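Local coordinates for protein transcriptional regulator fur family (Xanthomonas campestris pv. campestris, PDB 7DH8) that binds zinc and probably acts as a zinc-responsive, DNA-binding transcriptional repressor of zinc-uptake genes, as other Zur proteins of the Fur family do, at residues D136-L141 / Q155-H160; L40-I45 / D88-N93; P59-E64 / V102-A107; D124-A129 / G161-C166; S26-V31 / V49-A54. All blocks are in the same frame, centred on the assembly; numbering follows the deposited sequence.

Contact 1 of 5, residues D136-L141 / Q155-H160; sequences DVVSQL and QTLEVH
Q155 on strand 151-160 stretches across to helix 135-146 and carries the polar part of this buried contact. Its CB points at the helix, CG lies anti to the carbonyl carbon (chi1 -55°), and the chain runs on extended to the amide. CD stops 4.0 Å from L141 CB, and there the two ends of the amide part. NE2 donates to the backbone O of V138 at 3.0 Å; the bond is nearly straight (163° at the hydrogen), lies on a lone pair in the carbonyl plane and stays close to the plane of the Q155 amide, so the rotation of the amide is fixed. The same NE2 brushes V138 CG1. OE1 turns to the apolar side, 3.3 Å from L141 CD1, and this buried oxygen has no hydrogen-bond partner in the model. Two residues on, L157 also faces the helix: its CD2 meets L141 CD1 tip to tip at 3.5 Å, a tight pair, while CD1 rests on V138 CG2 at 3.8 Å, the two side chains crossing at about a right angle. The edge of the strand away from strand 119-123 pairs with the second subunit, where T156 OG1 bonds to H160 NE2 of that chain. A helix packed on a sheet that continues across the subunit interface is the arrangement of the dimerization domain of Fur-family proteins.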
# COMPACT_ATOMS: atom_id res chain seq x y z
N ASP A 136 -12.09 12.66 7.80
CA ASP A 136 -12.02 13.67 6.74
C ASP A 136 -11.21 13.17 5.53
O ASP A 136 -11.61 13.34 4.37
CB ASP A 136 -11.41 14.97 7.27
CG ASP A 136 -12.39 15.79 8.20
OD1 ASP A 136 -13.60 15.48 8.27
OD2 ASP A 136 -11.92 16.75 8.85
N VAL A 137 -10.05 12.60 5.79
CA VAL A 137 -9.20 12.10 4.70
C VAL A 137 -9.90 11.00 3.93
O VAL A 137 -9.87 10.99 2.68
CB VAL A 137 -7.84 11.62 5.23
CG1 VAL A 137 -7.13 10.72 4.17
CG2 VAL A 137 -6.96 12.82 5.58
N VAL A 138 -10.52 10.04 4.64
CA VAL A 138 -11.13 8.91 3.93
C VAL A 138 -12.34 9.40 3.12
O VAL A 138 -12.52 9.00 1.96
CB VAL A 138 -11.49 7.82 4.96
CG1 VAL A 138 -12.65 6.86 4.48
CG2 VAL A 138 -10.24 7.08 5.39
N SER A 139 -13.11 10.35 3.68
CA SER A 139 -14.26 10.94 3.01
C SER A 139 -13.87 11.73 1.77
O SER A 139 -14.57 11.70 0.74
CB SER A 139 -14.98 11.91 3.97
OG SER A 139 -15.80 11.20 4.86
N GLN A 140 -12.79 12.51 1.86
CA GLN A 140 -12.31 13.24 0.71
C GLN A 140 -11.94 12.30 -0.42
O GLN A 140 -12.35 12.52 -1.56
CB GLN A 140 -11.11 14.11 1.07
CG GLN A 140 -11.59 15.52 1.51
CD GLN A 140 -10.41 16.30 2.11
OE1 GLN A 140 -9.69 17.00 1.41
NE2 GLN A 140 -10.15 16.07 3.38
N LEU A 141 -11.20 11.22 -0.12
CA LEU A 141 -10.81 10.29 -1.17
C LEU A 141 -11.99 9.53 -1.73
O LEU A 141 -12.02 9.22 -2.93
CB LEU A 141 -9.75 9.32 -0.64
CG LEU A 141 -8.34 9.88 -0.44
CD1 LEU A 141 -7.38 8.73 0.15
CD2 LEU A 141 -7.81 10.43 -1.75
N GLN A 155 -9.62 1.61 1.58
CA GLN A 155 -8.44 2.39 1.22
C GLN A 155 -7.18 1.98 1.95
O GLN A 155 -7.21 1.77 3.17
CB GLN A 155 -8.73 3.88 1.58
CG GLN A 155 -10.03 4.39 0.90
CD GLN A 155 -10.27 5.87 1.23
OE1 GLN A 155 -9.37 6.54 1.71
NE2 GLN A 155 -11.48 6.36 0.99
N THR A 156 -6.05 1.98 1.23
CA THR A 156 -4.73 1.72 1.80
C THR A 156 -4.06 3.06 1.94
O THR A 156 -3.81 3.73 0.93
CB THR A 156 -3.90 0.83 0.86
OG1 THR A 156 -4.51 -0.44 0.75
CG2 THR A 156 -2.48 0.65 1.46
N LEU A 157 -3.80 3.47 3.19
CA LEU A 157 -3.27 4.79 3.51
C LEU A 157 -2.08 4.53 4.43
O LEU A 157 -2.23 4.19 5.61
CB LEU A 157 -4.31 5.72 4.16
CG LEU A 157 -5.68 5.72 3.41
CD1 LEU A 157 -6.71 6.25 4.39
CD2 LEU A 157 -5.57 6.55 2.14
N GLU A 158 -0.89 4.68 3.91
CA GLU A 158 0.28 4.38 4.73
C GLU A 158 1.28 5.52 4.55
O GLU A 158 1.78 5.74 3.45
CB GLU A 158 0.85 3.03 4.34
CG GLU A 158 -0.23 1.90 4.46
CD GLU A 158 0.24 0.48 4.06
OE1 GLU A 158 1.34 0.31 3.52
OE2 GLU A 158 -0.54 -0.46 4.27
N VAL A 159 1.60 6.20 5.62
CA VAL A 159 2.51 7.33 5.54
C VAL A 159 3.89 6.82 5.91
O VAL A 159 4.07 6.26 7.01
CB VAL A 159 2.04 8.47 6.44
CG1 VAL A 159 3.03 9.62 6.42
CG2 VAL A 159 0.65 8.93 5.97
N HIS A 160 4.88 7.08 5.05
CA HIS A 160 6.26 6.68 5.32
C HIS A 160 7.12 7.86 5.77
O HIS A 160 6.79 9.03 5.58
CB HIS A 160 6.91 6.05 4.09
CG HIS A 160 6.02 5.04 3.42
ND1 HIS A 160 5.91 3.73 3.86
CD2 HIS A 160 5.22 5.16 2.33
CE1 HIS A 160 5.06 3.09 3.07
NE2 HIS A 160 4.61 3.94 2.15

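Contact 2 of 5, residues L40-I45 / D88-N93; sequences LRLTPI and DFLMAN
The backbones stay well apart, L42 CA and L90 CA being 9.2 Å from each other, as the extended segment 40-43 leads into helix 44-56 past the last turn of helix 80-92, within the winged-helix domain typical of Fur proteins. Side chains bridge the gap, with the ring of F89 in the middle. Its CG is anti to the backbone N (chi1 163°), which turns the ring toward the extended segment. Two leucines meet its rim near the ring plane: L40 CB lies 3.8 Å from CE1 and L42 CD1 lies 3.8 Å from CE2, the L42 side chain crossing the phenyl at about a right angle. L42 CD1 also reaches L90 CD2 at 4.2 Å, tying the rim contact to the buried side of the helix. Beyond the ring, L40 and N93 approach tip to tip, both leucine methyls resting against OD1 (CD1 at 3.5 Å). N93, the first residue to leave the helical conformation, folds its amide back over one face of F89, ND2 standing above the ring plane toward the rim. From there ND2 donates to F89 O at 2.8 Å, approaching from above the carbonyl plane. F89 O also accepts from N93 N, so both N-H groups close on the carbonyl one turn back, where the helix ends. R46 adds a cation-pi contact to the same ring, and T43 OG1 caps its backbone N. No hydrogen bond crosses between the segments: they are held by apolar contact around an aromatic edge, while the polar groups close the helix ends.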
# COMPACT_ATOMS: atom_id res chain seq x y z
N LEU A 40 -20.20 -13.76 14.83
CA LEU A 40 -19.01 -14.61 14.99
C LEU A 40 -18.52 -15.06 16.36
O LEU A 40 -19.03 -14.60 17.39
CB LEU A 40 -17.96 -13.78 14.26
CG LEU A 40 -18.35 -12.34 13.97
CD1 LEU A 40 -17.21 -11.40 14.27
CD2 LEU A 40 -18.81 -12.17 12.53
N ARG A 41 -17.60 -16.01 16.30
CA ARG A 41 -16.92 -16.56 17.49
C ARG A 41 -15.40 -16.73 17.43
O ARG A 41 -14.89 -17.16 16.43
CB ARG A 41 -17.53 -17.95 17.68
CG ARG A 41 -18.66 -17.97 18.71
CD ARG A 41 -19.96 -18.63 18.25
NE ARG A 41 -19.76 -20.05 18.05
CZ ARG A 41 -20.25 -20.73 17.03
NH1 ARG A 41 -21.01 -20.12 16.13
NH2 ARG A 41 -19.97 -22.01 16.93
N LEU A 42 -14.74 -16.44 18.53
CA LEU A 42 -13.28 -16.46 18.53
C LEU A 42 -12.76 -17.81 19.02
O LEU A 42 -12.61 -18.02 20.23
CB LEU A 42 -12.77 -15.30 19.39
CG LEU A 42 -11.39 -14.74 19.02
CD1 LEU A 42 -11.43 -13.80 17.76
CD2 LEU A 42 -10.78 -14.03 20.21
N THR A 43 -12.48 -18.72 18.07
CA THR A 43 -11.90 -20.01 18.39
C THR A 43 -10.55 -19.83 19.10
O THR A 43 -9.90 -18.80 18.95
CB THR A 43 -11.69 -20.85 17.12
OG1 THR A 43 -10.59 -20.34 16.37
CG2 THR A 43 -12.94 -20.88 16.23
N PRO A 44 -10.12 -20.83 19.87
CA PRO A 44 -8.77 -20.77 20.46
C PRO A 44 -7.69 -20.44 19.46
O PRO A 44 -6.75 -19.69 19.76
CB PRO A 44 -8.57 -22.17 21.05
CG PRO A 44 -9.80 -22.96 20.65
CD PRO A 44 -10.88 -21.98 20.37
N ILE A 45 -7.81 -20.98 18.25
CA ILE A 45 -6.81 -20.70 17.23
C ILE A 45 -6.84 -19.23 16.83
O ILE A 45 -5.79 -18.58 16.74
CB ILE A 45 -7.04 -21.59 15.99
CG1 ILE A 45 -6.80 -23.06 16.33
CG2 ILE A 45 -6.15 -21.15 14.84
CD1 ILE A 45 -7.25 -24.02 15.26
N ASP A 88 -7.22 -14.79 8.11
CA ASP A 88 -8.25 -14.21 7.23
C ASP A 88 -9.47 -13.74 8.02
O ASP A 88 -10.02 -12.66 7.75
CB ASP A 88 -8.71 -15.23 6.20
CG ASP A 88 -7.64 -15.56 5.15
OD1 ASP A 88 -6.80 -14.71 4.82
OD2 ASP A 88 -7.67 -16.70 4.65
N PHE A 89 -9.95 -14.55 8.97
CA PHE A 89 -11.10 -14.18 9.78
C PHE A 89 -10.83 -12.88 10.52
O PHE A 89 -11.64 -11.95 10.47
CB PHE A 89 -11.43 -15.31 10.75
CG PHE A 89 -12.32 -14.90 11.87
CD1 PHE A 89 -13.69 -14.93 11.73
CD2 PHE A 89 -11.78 -14.47 13.08
CE1 PHE A 89 -14.51 -14.54 12.76
CE2 PHE A 89 -12.59 -14.07 14.12
CZ PHE A 89 -13.96 -14.12 13.96
N LEU A 90 -9.67 -12.80 11.19
CA LEU A 90 -9.29 -11.58 11.88
C LEU A 90 -9.30 -10.38 10.95
O LEU A 90 -9.77 -9.29 11.32
CB LEU A 90 -7.91 -11.78 12.53
CG LEU A 90 -7.93 -12.88 13.59
CD1 LEU A 90 -6.52 -13.14 14.14
CD2 LEU A 90 -8.89 -12.52 14.72
N MET A 91 -8.85 -10.55 9.71
CA MET A 91 -8.77 -9.40 8.82
C MET A 91 -10.15 -8.98 8.31
O MET A 91 -10.45 -7.78 8.21
CB MET A 91 -7.84 -9.72 7.66
CG MET A 91 -6.33 -9.58 7.99
SD MET A 91 -5.42 -9.94 6.48
CE MET A 91 -6.04 -11.55 6.06
N ALA A 92 -10.99 -9.96 7.96
CA ALA A 92 -12.26 -9.60 7.34
C ALA A 92 -13.16 -8.87 8.33
O ALA A 92 -13.94 -7.98 7.93
CB ALA A 92 -12.94 -10.86 6.79
N ASN A 93 -12.99 -9.17 9.61
CA ASN A 93 -13.73 -8.56 10.71
C ASN A 93 -13.01 -7.36 11.33
O ASN A 93 -13.45 -6.86 12.37
CB ASN A 93 -13.99 -9.62 11.76
CG ASN A 93 -14.93 -10.69 11.25
OD1 ASN A 93 -16.13 -10.45 11.13
ND2 ASN A 93 -14.39 -11.85 10.90

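Contact 3 of 5, residues P59-E64 / V102-A107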
# COMPACT_ATOMS: atom_id res chain seq x y z
N PRO A 59 4.99 -4.81 13.28
CA PRO A 59 4.21 -5.63 12.34
C PRO A 59 4.83 -7.01 12.20
O PRO A 59 6.05 -7.16 12.15
CB PRO A 59 4.30 -4.86 11.01
CG PRO A 59 4.39 -3.39 11.46
CD PRO A 59 5.29 -3.47 12.71
N VAL A 60 3.96 -8.00 12.10
CA VAL A 60 4.37 -9.40 12.12
C VAL A 60 4.27 -9.96 10.71
O VAL A 60 3.24 -9.76 10.05
CB VAL A 60 3.47 -10.19 13.08
CG1 VAL A 60 3.81 -11.70 13.06
CG2 VAL A 60 3.57 -9.61 14.46
N LYS A 61 5.31 -10.67 10.26
CA LYS A 61 5.24 -11.38 8.99
C LYS A 61 4.44 -12.66 9.17
O LYS A 61 4.45 -13.28 10.24
CB LYS A 61 6.64 -11.73 8.49
CG LYS A 61 7.43 -10.47 8.14
CD LYS A 61 7.15 -10.19 6.70
CE LYS A 61 7.53 -8.84 6.27
NZ LYS A 61 7.30 -8.81 4.81
N ALA A 62 3.74 -13.06 8.11
CA ALA A 62 2.98 -14.31 8.19
C ALA A 62 3.86 -15.48 8.61
O ALA A 62 3.45 -16.29 9.44
CB ALA A 62 2.30 -14.61 6.86
N TYR A 63 5.06 -15.64 8.02
CA TYR A 63 5.89 -16.78 8.43
C TYR A 63 6.38 -16.66 9.88
O TYR A 63 6.71 -17.67 10.52
CB TYR A 63 7.09 -16.97 7.51
CG TYR A 63 8.10 -15.85 7.61
CD1 TYR A 63 9.03 -15.82 8.65
CD2 TYR A 63 8.13 -14.84 6.66
CE1 TYR A 63 9.93 -14.80 8.72
CE2 TYR A 63 9.05 -13.82 6.73
CZ TYR A 63 9.95 -13.83 7.75
OH TYR A 63 10.90 -12.83 7.84
N GLU A 64 6.48 -15.46 10.41
CA GLU A 64 6.81 -15.36 11.82
C GLU A 64 5.65 -15.84 12.67
O GLU A 64 5.84 -16.45 13.72
CB GLU A 64 7.14 -13.90 12.20
CG GLU A 64 8.44 -13.45 11.64
CD GLU A 64 8.62 -11.98 11.89
OE1 GLU A 64 7.58 -11.28 11.97
OE2 GLU A 64 9.79 -11.54 12.01
N VAL A 102 4.60 -3.07 3.76
CA VAL A 102 5.62 -3.91 4.38
C VAL A 102 5.22 -5.37 4.44
O VAL A 102 5.97 -6.18 4.98
CB VAL A 102 6.01 -3.43 5.80
CG1 VAL A 102 6.80 -2.13 5.73
CG2 VAL A 102 4.78 -3.31 6.69
N ASN A 103 4.04 -5.73 3.92
CA ASN A 103 3.56 -7.11 3.83
C ASN A 103 3.57 -7.76 5.21
O ASN A 103 4.18 -8.81 5.43
CB ASN A 103 4.35 -7.93 2.76
CG ASN A 103 3.70 -9.28 2.47
OD1 ASN A 103 2.51 -9.44 2.69
ND2 ASN A 103 4.50 -10.26 2.02
N ALA A 104 2.91 -7.10 6.18
CA ALA A 104 2.97 -7.51 7.57
C ALA A 104 1.67 -7.09 8.24
O ALA A 104 0.84 -6.37 7.67
CB ALA A 104 4.24 -6.94 8.27
N PHE A 105 1.42 -7.67 9.40
CA PHE A 105 0.11 -7.61 10.06
C PHE A 105 0.25 -6.95 11.41
O PHE A 105 1.27 -7.12 12.08
CB PHE A 105 -0.47 -9.00 10.24
CG PHE A 105 -0.68 -9.72 8.95
CD1 PHE A 105 0.35 -10.41 8.37
CD2 PHE A 105 -1.89 -9.58 8.23
CE1 PHE A 105 0.17 -11.07 7.16
CE2 PHE A 105 -2.07 -10.19 7.02
CZ PHE A 105 -1.04 -10.94 6.46
N VAL A 106 -0.80 -6.25 11.84
CA VAL A 106 -0.79 -5.54 13.12
C VAL A 106 -2.20 -5.68 13.67
O VAL A 106 -3.17 -5.80 12.91
CB VAL A 106 -0.40 -4.01 13.04
CG1 VAL A 106 1.08 -3.77 12.81
CG2 VAL A 106 -1.26 -3.23 11.96
N ALA A 107 -2.32 -5.71 14.99
CA ALA A 107 -3.64 -5.80 15.59
C ALA A 107 -4.31 -4.43 15.52
O ALA A 107 -3.65 -3.39 15.61
CB ALA A 107 -3.56 -6.29 17.04
O HOH W 1 3.57 -11.58 5.62
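P59 and A104 form the apolar centre, their CB atoms only 3.4 Å apart, closer than carbons usually pack. Beside them P59 CG touches V106 CG1 at 3.6 Å, ring and valine branch lying side by side and pointing the same way. On the far side of the bridge A62 CB comes within 4.1 Å of F105 CE1, and V60 O lies at the edge of the F105 ring, near its plane, 3.4 Å from CD1. Between these patches the backbones join in a single antiparallel bridge. V60 N donates to F105 O at 2.8 Å along an almost straight line (169° at the hydrogen), in the carbonyl plane; F105 N returns a bond of the same length to V60 O from above that carbonyl's plane. At the outer margin K61 bends at chi2 (-90°), bringing NZ back to the turn. NZ donates to V102 O in the carbonyl plane at 3.0 Å and to N103 O from above its plane, so one ammonium grips two successive carbonyls. N103 O is further tied through a water to A62 N, in the first turn of helix 62-69. K61 occupies the N-cap position, and its own backbone N donates to E64 OE1 at 2.9 Å. F105 continues on to L87 and M91 of helix 80-92, and N103 and A104 form a G1 beta bulge opposite L99. A beta hairpin, here strands 96-99 and 104-107, packed against a helical bundle and extended by a single bridge is characteristic of the winged-helix DNA-binding domain of Fur proteins.

Contact 4 of 5, residues D124-A129 / G161-C166. With ZN (zinc ion), chain C.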
# COMPACT_ATOMS: atom_id res chain seq x y z
N ASP A 124 10.23 4.13 8.42
CA ASP A 124 11.11 3.44 7.49
C ASP A 124 12.25 2.71 8.20
O ASP A 124 12.76 1.73 7.67
CB ASP A 124 11.72 4.44 6.50
CG ASP A 124 10.69 5.05 5.56
OD1 ASP A 124 9.56 4.51 5.41
OD2 ASP A 124 11.03 6.10 4.95
N ARG A 125 12.70 3.19 9.36
CA ARG A 125 13.94 2.65 9.93
C ARG A 125 13.67 1.56 10.98
O ARG A 125 14.25 0.47 10.91
CB ARG A 125 14.75 3.81 10.51
CG ARG A 125 16.09 3.36 11.23
CD ARG A 125 17.03 4.53 11.45
NE ARG A 125 17.14 5.35 10.26
CZ ARG A 125 17.30 6.66 10.31
NH1 ARG A 125 17.40 7.24 11.50
NH2 ARG A 125 17.36 7.38 9.18
N CYS A 126 12.76 1.80 11.93
CA CYS A 126 12.52 0.86 13.01
C CYS A 126 11.27 0.03 12.78
O CYS A 126 11.00 -0.89 13.58
CB CYS A 126 12.39 1.62 14.35
SG CYS A 126 10.83 2.55 14.61
N HIS A 127 10.50 0.36 11.73
CA HIS A 127 9.33 -0.38 11.22
C HIS A 127 8.14 -0.31 12.16
O HIS A 127 7.19 -1.07 11.97
CB HIS A 127 9.67 -1.86 10.92
CG HIS A 127 10.97 -2.03 10.17
ND1 HIS A 127 12.06 -2.71 10.68
CD2 HIS A 127 11.36 -1.54 8.97
CE1 HIS A 127 13.06 -2.64 9.83
NE2 HIS A 127 12.66 -1.95 8.77
N SER A 128 8.15 0.55 13.18
CA SER A 128 6.93 0.72 13.97
C SER A 128 5.80 1.22 13.07
O SER A 128 6.04 1.92 12.07
CB SER A 128 7.09 1.75 15.10
OG SER A 128 7.38 3.03 14.51
N ALA A 129 4.55 0.91 13.49
CA ALA A 129 3.37 1.32 12.73
C ALA A 129 2.34 1.88 13.70
O ALA A 129 1.99 1.24 14.70
CB ALA A 129 2.77 0.18 11.94
N GLY A 161 8.26 7.52 6.35
CA GLY A 161 9.17 8.51 6.92
C GLY A 161 9.79 7.93 8.18
O GLY A 161 9.94 6.69 8.32
N LEU A 162 10.06 8.81 9.15
CA LEU A 162 10.76 8.42 10.37
C LEU A 162 9.92 8.78 11.60
O LEU A 162 9.42 9.91 11.70
CB LEU A 162 12.10 9.12 10.48
CG LEU A 162 13.12 8.74 9.38
CD1 LEU A 162 14.41 9.60 9.48
CD2 LEU A 162 13.42 7.23 9.36
N CYS A 163 9.81 7.83 12.53
CA CYS A 163 9.14 8.18 13.78
C CYS A 163 10.00 9.15 14.60
O CYS A 163 11.15 9.44 14.25
CB CYS A 163 8.82 6.92 14.56
SG CYS A 163 10.41 6.23 15.37
N ALA A 164 9.41 9.75 15.65
CA ALA A 164 10.12 10.75 16.43
C ALA A 164 11.44 10.21 16.96
O ALA A 164 12.44 10.92 16.96
CB ALA A 164 9.30 11.21 17.62
N LYS A 165 11.44 8.98 17.47
CA LYS A 165 12.69 8.42 18.03
C LYS A 165 13.79 8.37 16.98
O LYS A 165 14.93 8.80 17.22
CB LYS A 165 12.45 7.00 18.56
CG LYS A 165 11.91 6.90 19.92
CD LYS A 165 10.45 7.30 20.09
CE LYS A 165 9.98 6.79 21.45
NZ LYS A 165 10.11 5.29 21.44
N CYS A 166 13.47 7.84 15.80
CA CYS A 166 14.49 7.70 14.77
C CYS A 166 14.91 9.04 14.19
O CYS A 166 16.09 9.23 13.87
CB CYS A 166 14.00 6.76 13.65
SG CYS A 166 13.78 4.99 14.16
ZN ZN C . 11.42 4.61 13.97
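Three thiolates of this contact hold one zinc ion: C126 SG at 2.2 Å, and C163 SG and C166 SG at 2.4 Å each. C123, at the end of strand 119-123, supplies the fourth sulfur, completing a Cys4 site built from two CxxC pairs. The sulfurs leave their backbones differently. Those of C126 (chi1 74°) and C163 stand in the crowded position between backbone N and carbonyl carbon, whereas C166 SG is anti to its carbonyl carbon. Around this first shell, backbone N-H groups point at sulfur: C166 N donates to C163 SG at 3.5 Å, a capping bond at the start of helix 164-168, and S128 N makes a weak, longer bond to C126 SG. The two arms are joined next to the site by D124 N, which donates to G161 O at 2.6 Å, nearly straight and almost along the C=O axis. G161 N returns only a weak bond to D124 OD1. The backbone angles of G161, where the chain turns a corner, call for glycine, as they leave no room for a CB beside the preceding carbonyl O. Farther out, R125 extends from the backbone, bends at chi3 and lays one face of its guanidinium over L162 CD2, while NH2 lies 3.7 Å from L162 CD1. L162 and G161 also pair with a strand of the second subunit. Four thiolates round one Zn(2+) would leave a net negative charge, which the N-H donors and nearby arginine would partly offset; all-sulfur coordination is consistent with a structural zinc that fastens the C-terminal helix to the sheet.

Contact 5 of 5, residues S26-V31 / V49-A54; sequences SFVRAV and VLRLIA
L50 projects from helix 44-56 and divides its two methyls between F27 and V31, one turn apart on helix 25-35. The N-to-C directions of segments 26-31 and 49-54 are 134° apart and their axes approach to 9.7 Å. Anti to its backbone N at chi1 (172°), L50 crosses F27 at about a right angle, and its CD1 meets the rim of the phenyl near the ring plane, 3.4 Å from CE2. The other methyl, CD2, runs tip to tip into V31, 3.4 Å from CG1, a pair tighter than normal carbon packing. V31 in turn sets CG2 over one face of the F27 ring, off-centre toward its rim, so the phenyl is touched on a face by its own helix and at an edge by the partner. A54 CB, a turn beyond L50, approaches the same ring obliquely, 3.8 Å from CD2. Where the backbones come nearest, V28 CG2 faces R51: the arginine leaves its helix extended, bends at chi3 and brings NH1 to 3.3 Å from that methyl, crossing V28 obliquely. R29 NH1 lies 4.9 Å from R51 NH1, so the two like charges would probably repel mildly. No hydrogen bond joins the segments. L42 closes over V28 and V31 from the preceding loop; L50 continues onto L90 of helix 80-92, and V49 and L52 turn to helix 62-69, so helix 44-56 lies among helices 25-35, 62-69 and 80-92 of the winged-helix domain.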
# COMPACT_ATOMS: atom_id res chain seq x y z
N SER A 26 -5.74 -8.73 28.27
CA SER A 26 -7.12 -8.20 28.28
C SER A 26 -7.65 -7.95 26.86
O SER A 26 -8.78 -8.30 26.61
CB SER A 26 -7.23 -6.97 29.16
OG SER A 26 -6.66 -7.24 30.43
N PHE A 27 -6.84 -7.40 25.94
CA PHE A 27 -7.29 -7.09 24.56
C PHE A 27 -7.99 -8.27 23.89
O PHE A 27 -8.91 -8.04 23.17
CB PHE A 27 -6.13 -6.73 23.66
CG PHE A 27 -6.47 -6.60 22.20
CD1 PHE A 27 -7.15 -5.50 21.73
CD2 PHE A 27 -6.08 -7.56 21.30
CE1 PHE A 27 -7.43 -5.37 20.39
CE2 PHE A 27 -6.40 -7.43 19.96
CZ PHE A 27 -7.06 -6.33 19.51
N VAL A 28 -7.46 -9.48 24.02
CA VAL A 28 -8.17 -10.62 23.40
C VAL A 28 -9.56 -10.66 24.02
O VAL A 28 -10.52 -10.59 23.28
CB VAL A 28 -7.46 -11.92 23.75
CG1 VAL A 28 -8.13 -13.09 23.07
CG2 VAL A 28 -5.98 -11.86 23.44
N ARG A 29 -9.64 -10.64 25.36
CA ARG A 29 -10.93 -10.67 26.10
C ARG A 29 -11.83 -9.56 25.57
O ARG A 29 -12.97 -9.81 25.33
CB ARG A 29 -10.77 -10.60 27.62
CG ARG A 29 -9.69 -11.47 28.24
CD ARG A 29 -9.07 -12.60 27.45
NE ARG A 29 -9.47 -13.95 27.83
CZ ARG A 29 -8.76 -14.81 28.57
NH1 ARG A 29 -7.57 -14.48 29.04
NH2 ARG A 29 -9.25 -16.00 28.82
N ALA A 30 -11.32 -8.36 25.39
CA ALA A 30 -12.12 -7.32 24.74
C ALA A 30 -12.56 -7.76 23.34
O ALA A 30 -13.69 -7.51 23.00
CB ALA A 30 -11.29 -6.08 24.67
N VAL A 31 -11.71 -8.40 22.55
CA VAL A 31 -12.16 -8.80 21.18
C VAL A 31 -13.12 -9.98 21.29
O VAL A 31 -14.01 -10.11 20.43
CB VAL A 31 -10.94 -9.18 20.33
CG1 VAL A 31 -11.28 -10.03 19.12
CG2 VAL A 31 -10.11 -7.97 19.94
N VAL A 49 -3.77 -16.57 17.54
CA VAL A 49 -3.19 -15.78 16.48
C VAL A 49 -3.32 -14.30 16.81
O VAL A 49 -2.35 -13.54 16.75
CB VAL A 49 -3.83 -16.12 15.12
CG1 VAL A 49 -3.40 -15.12 14.06
CG2 VAL A 49 -3.34 -17.48 14.69
N LEU A 50 -4.52 -13.89 17.23
CA LEU A 50 -4.76 -12.50 17.58
C LEU A 50 -3.85 -12.08 18.71
O LEU A 50 -3.21 -11.03 18.64
CB LEU A 50 -6.23 -12.30 17.98
CG LEU A 50 -6.54 -10.91 18.56
CD1 LEU A 50 -6.30 -9.83 17.50
CD2 LEU A 50 -7.96 -10.83 19.10
N ARG A 51 -3.76 -12.93 19.75
CA ARG A 51 -2.91 -12.62 20.90
C ARG A 51 -1.46 -12.45 20.49
O ARG A 51 -0.78 -11.51 20.92
CB ARG A 51 -3.05 -13.72 21.96
CG ARG A 51 -2.27 -13.44 23.25
CD ARG A 51 -2.04 -14.71 24.08
NE ARG A 51 -3.10 -15.70 23.90
CZ ARG A 51 -4.35 -15.58 24.36
NH1 ARG A 51 -4.72 -14.50 25.05
NH2 ARG A 51 -5.23 -16.55 24.12
N LEU A 52 -0.93 -13.39 19.68
CA LEU A 52 0.44 -13.27 19.21
C LEU A 52 0.67 -11.97 18.45
O LEU A 52 1.69 -11.29 18.65
CB LEU A 52 0.80 -14.47 18.32
CG LEU A 52 1.01 -15.82 19.06
CD1 LEU A 52 1.22 -16.98 18.06
CD2 LEU A 52 2.14 -15.74 20.09
N ILE A 53 -0.24 -11.60 17.55
CA ILE A 53 -0.00 -10.37 16.78
C ILE A 53 -0.05 -9.16 17.70
O ILE A 53 0.83 -8.29 17.66
CB ILE A 53 -1.00 -10.26 15.60
CG1 ILE A 53 -0.78 -11.38 14.58
CG2 ILE A 53 -0.97 -8.84 14.90
CD1 ILE A 53 -1.90 -11.51 13.57
N ALA A 54 -1.03 -9.12 18.61
CA ALA A 54 -1.18 -8.00 19.53
C ALA A 54 0.04 -7.82 20.44
O ALA A 54 0.38 -6.70 20.81
CB ALA A 54 -2.45 -8.18 20.36

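How the contacts relate
Contacts 2, 3 and 5 belong to the helical, winged part of the chain and touch one another: L90 CD1 lies 3.7 Å from V49 CG1, M91 SD 3.4 Å from F105 CE2, and I53 CG2 3.4 Å from A107 N. Contacts 1 and 4 build the sheet side and both reach the second subunit; H160 CB meets D124 OD1 where they join. Contact 3 touches contact 4 through P59 CD and H127 O, linking the two halves. Between them sits the other zinc, bound by H97, C108, H116 and E131: it is about 7 Å from the V106 side chain, 9 Å from F27 and 11 Å from both V138 and N93.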